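Local coordinates for uncharacterized protein (Desulfotomaculum acetoxidans, PDB 3U4Y) that is of unknown function but folds as a seven-bladed beta-propeller, with sequence similarity to the lactonase family, at residues D41-N53 with I313-D325. Sequence-based numbering, arbitrary orientation.
Sequences DFVDTAITSDCSN and IEANGGIAICHPD
Val43 O accepts the hydrogen bond from Gly318 N at 2.9 Å; with 179° at the hydrogen, it is nearly straight. The CB bond of Asp44 runs neither toward nor away from the partner, and its first torsion (chi1 -158°, CG anti to the backbone N) brings the carboxylate closer, OD2 lying against CA of Gly318, which bears no side chain. Thr45 turns toward Ile319, but its OG1 stays 3.9 Å from Ile319 N, a packing contact rather than a bond. Ile47 spreads its branches along the partner strand, CG2 lying 3.7 Å from Ile321 O and CD1 reaching the Cys322 backbone, while its CB meets the methyl of Ala320. Beyond the strand, Ser49 O receives a CA-H...O contact from Pro324 CA at 3.5 Å. Cys51 then closes the contact through its disulfide, SG 2.0 Å from Cys322 SG. Strands 42-47 and 319-321 run nearly parallel, 13° between their N-to-C directions, but belong to different sheets; the latter completes the blade of strand 11-16, the usual Velcro closure. One hydrogen bond and one disulfide are the specific links, with apolar packing between, so covalent closure probably helps hold the last strand to the next blade.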
# COMPACT_ATOMS: atom_id res chain seq x y z
N ASP A 41 -9.92 -5.83 13.82
CA ASP A 41 -8.92 -6.71 13.25
C ASP A 41 -8.12 -5.95 12.15
O ASP A 41 -8.12 -6.33 10.97
CB ASP A 41 -9.70 -7.89 12.66
CG ASP A 41 -8.83 -9.04 12.34
OD1 ASP A 41 -7.83 -9.25 13.06
OD2 ASP A 41 -9.15 -9.75 11.36
N PHE A 42 -7.44 -4.87 12.55
CA PHE A 42 -6.88 -3.90 11.60
C PHE A 42 -5.74 -4.42 10.71
O PHE A 42 -4.87 -5.17 11.15
CB PHE A 42 -6.42 -2.63 12.31
CG PHE A 42 -7.55 -1.76 12.80
CD1 PHE A 42 -8.72 -1.64 12.06
CD2 PHE A 42 -7.44 -1.07 14.00
CE1 PHE A 42 -9.75 -0.84 12.52
CE2 PHE A 42 -8.47 -0.28 14.46
CZ PHE A 42 -9.63 -0.16 13.72
N VAL A 43 -5.74 -3.99 9.45
CA VAL A 43 -4.74 -4.43 8.48
C VAL A 43 -3.98 -3.25 7.84
O VAL A 43 -2.84 -2.99 8.22
CB VAL A 43 -5.32 -5.38 7.40
CG1 VAL A 43 -4.22 -5.91 6.52
CG2 VAL A 43 -6.07 -6.55 8.05
N ASP A 44 -4.61 -2.56 6.90
CA ASP A 44 -3.92 -1.50 6.14
C ASP A 44 -4.64 -0.15 6.25
O ASP A 44 -5.74 -0.08 6.80
CB ASP A 44 -3.77 -1.91 4.65
CG ASP A 44 -2.64 -1.15 3.94
OD1 ASP A 44 -2.79 -0.86 2.72
OD2 ASP A 44 -1.61 -0.87 4.58
N THR A 45 -3.99 0.91 5.75
CA THR A 45 -4.55 2.27 5.70
C THR A 45 -4.23 2.98 4.41
O THR A 45 -3.18 2.76 3.80
CB THR A 45 -3.95 3.21 6.78
OG1 THR A 45 -2.61 2.80 7.10
CG2 THR A 45 -4.78 3.21 8.01
N ALA A 46 -5.13 3.87 4.02
CA ALA A 46 -4.85 4.84 2.97
C ALA A 46 -5.07 6.21 3.57
O ALA A 46 -5.63 6.31 4.65
CB ALA A 46 -5.75 4.62 1.79
N ILE A 47 -4.59 7.24 2.88
CA ILE A 47 -4.79 8.63 3.27
C ILE A 47 -5.16 9.42 2.03
O ILE A 47 -4.93 8.98 0.91
CB ILE A 47 -3.54 9.24 3.93
CG1 ILE A 47 -3.91 10.45 4.76
CG2 ILE A 47 -2.53 9.63 2.90
CD1 ILE A 47 -2.83 10.85 5.70
N THR A 48 -5.73 10.59 2.21
CA THR A 48 -6.33 11.31 1.09
C THR A 48 -5.35 12.35 0.46
O THR A 48 -4.41 12.79 1.13
CB THR A 48 -7.76 11.79 1.53
OG1 THR A 48 -8.76 11.14 0.73
CG2 THR A 48 -7.94 13.33 1.57
N SER A 49 -5.49 12.68 -0.82
CA SER A 49 -4.60 13.68 -1.45
C SER A 49 -4.58 14.90 -0.57
O SER A 49 -3.55 15.31 -0.03
CB SER A 49 -5.13 14.14 -2.79
OG SER A 49 -4.95 13.17 -3.79
N ASP A 50 -5.77 15.50 -0.54
CA ASP A 50 -6.27 16.44 0.46
C ASP A 50 -5.56 16.29 1.81
O ASP A 50 -5.17 17.30 2.41
CB ASP A 50 -7.78 16.19 0.59
CG ASP A 50 -8.46 17.15 1.50
OD1 ASP A 50 -9.67 17.40 1.30
OD2 ASP A 50 -7.81 17.66 2.44
N CYS A 51 -5.38 15.04 2.26
CA CYS A 51 -4.68 14.71 3.51
C CYS A 51 -5.63 14.76 4.72
O CYS A 51 -5.21 14.59 5.87
CB CYS A 51 -3.45 15.60 3.74
SG CYS A 51 -1.86 14.75 3.59
N SER A 52 -6.91 14.96 4.42
CA SER A 52 -7.92 15.25 5.42
C SER A 52 -8.62 14.01 5.99
O SER A 52 -9.05 14.00 7.14
CB SER A 52 -8.96 16.19 4.81
OG SER A 52 -9.48 15.66 3.60
N ASN A 53 -8.74 12.97 5.17
CA ASN A 53 -9.40 11.75 5.60
C ASN A 53 -8.55 10.51 5.45
O ASN A 53 -7.80 10.35 4.49
CB ASN A 53 -10.74 11.57 4.90
CG ASN A 53 -11.76 12.54 5.40
OD1 ASN A 53 -12.70 12.16 6.12
ND2 ASN A 53 -11.58 13.80 5.05
N ILE A 313 5.26 2.54 19.92
CA ILE A 313 4.34 2.02 18.92
C ILE A 313 4.78 0.61 18.57
O ILE A 313 5.92 0.40 18.18
CB ILE A 313 4.33 2.82 17.60
CG1 ILE A 313 3.76 4.23 17.79
CG2 ILE A 313 3.50 2.11 16.56
CD1 ILE A 313 3.57 4.97 16.48
N GLU A 314 3.87 -0.35 18.71
CA GLU A 314 4.18 -1.73 18.37
C GLU A 314 3.69 -1.99 16.95
O GLU A 314 2.57 -2.44 16.71
CB GLU A 314 3.54 -2.67 19.39
CG GLU A 314 3.94 -2.33 20.83
CD GLU A 314 3.25 -3.21 21.88
OE1 GLU A 314 3.56 -3.05 23.08
OE2 GLU A 314 2.41 -4.06 21.50
N ALA A 315 4.55 -1.67 15.99
CA ALA A 315 4.12 -1.67 14.60
C ALA A 315 3.58 -3.04 14.24
O ALA A 315 4.11 -4.05 14.69
CB ALA A 315 5.27 -1.28 13.70
N ASN A 316 2.53 -3.06 13.43
CA ASN A 316 1.92 -4.30 13.03
C ASN A 316 0.85 -4.05 11.97
O ASN A 316 -0.33 -4.02 12.26
CB ASN A 316 1.30 -4.96 14.25
CG ASN A 316 1.15 -6.46 14.10
OD1 ASN A 316 1.26 -7.02 13.01
ND2 ASN A 316 0.87 -7.11 15.22
N GLY A 317 1.26 -3.86 10.74
CA GLY A 317 0.30 -3.56 9.70
C GLY A 317 0.74 -2.41 8.82
O GLY A 317 1.90 -1.97 8.88
N GLY A 318 -0.19 -1.93 8.00
CA GLY A 318 0.09 -0.90 7.03
C GLY A 318 0.58 0.40 7.64
O GLY A 318 0.57 0.58 8.86
N ILE A 319 1.02 1.30 6.77
CA ILE A 319 1.53 2.60 7.17
C ILE A 319 1.35 3.57 6.03
O ILE A 319 1.54 3.20 4.87
CB ILE A 319 3.01 2.53 7.55
CG1 ILE A 319 3.63 3.93 7.62
CG2 ILE A 319 3.79 1.70 6.56
CD1 ILE A 319 5.00 3.93 8.26
N ALA A 320 0.98 4.80 6.36
CA ALA A 320 0.76 5.86 5.38
C ALA A 320 1.28 7.18 5.90
O ALA A 320 1.20 7.46 7.09
CB ALA A 320 -0.70 5.99 5.03
N ILE A 321 1.82 7.99 5.01
CA ILE A 321 2.30 9.29 5.42
C ILE A 321 1.58 10.38 4.63
O ILE A 321 1.08 10.15 3.54
CB ILE A 321 3.83 9.37 5.28
CG1 ILE A 321 4.47 8.27 6.14
CG2 ILE A 321 4.33 10.72 5.67
CD1 ILE A 321 5.87 8.56 6.58
N CYS A 322 1.47 11.56 5.23
CA CYS A 322 0.76 12.66 4.62
C CYS A 322 1.51 13.19 3.40
O CYS A 322 2.70 13.50 3.50
CB CYS A 322 0.58 13.79 5.63
SG CYS A 322 -0.45 15.11 5.01
N HIS A 323 0.83 13.28 2.27
CA HIS A 323 1.45 13.79 1.04
C HIS A 323 0.46 14.66 0.31
O HIS A 323 -0.38 14.16 -0.44
CB HIS A 323 1.86 12.65 0.10
CG HIS A 323 3.03 11.85 0.58
ND1 HIS A 323 3.13 10.48 0.40
CD2 HIS A 323 4.16 12.22 1.22
CE1 HIS A 323 4.26 10.05 0.92
NE2 HIS A 323 4.91 11.08 1.42
N PRO A 324 0.54 15.98 0.51
CA PRO A 324 -0.37 16.81 -0.28
C PRO A 324 0.09 16.93 -1.74
O PRO A 324 1.29 16.86 -2.04
CB PRO A 324 -0.33 18.15 0.42
CG PRO A 324 0.90 18.12 1.28
CD PRO A 324 1.20 16.72 1.60
N ASP A 325 -0.89 17.08 -2.62
CA ASP A 325 -0.63 17.24 -4.04
C ASP A 325 -1.95 17.42 -4.79
O ASP A 325 -3.02 17.07 -4.28
CB ASP A 325 0.13 16.03 -4.60
CG ASP A 325 1.07 16.41 -5.73
OD1 ASP A 325 0.60 16.56 -6.89
OD2 ASP A 325 2.28 16.55 -5.47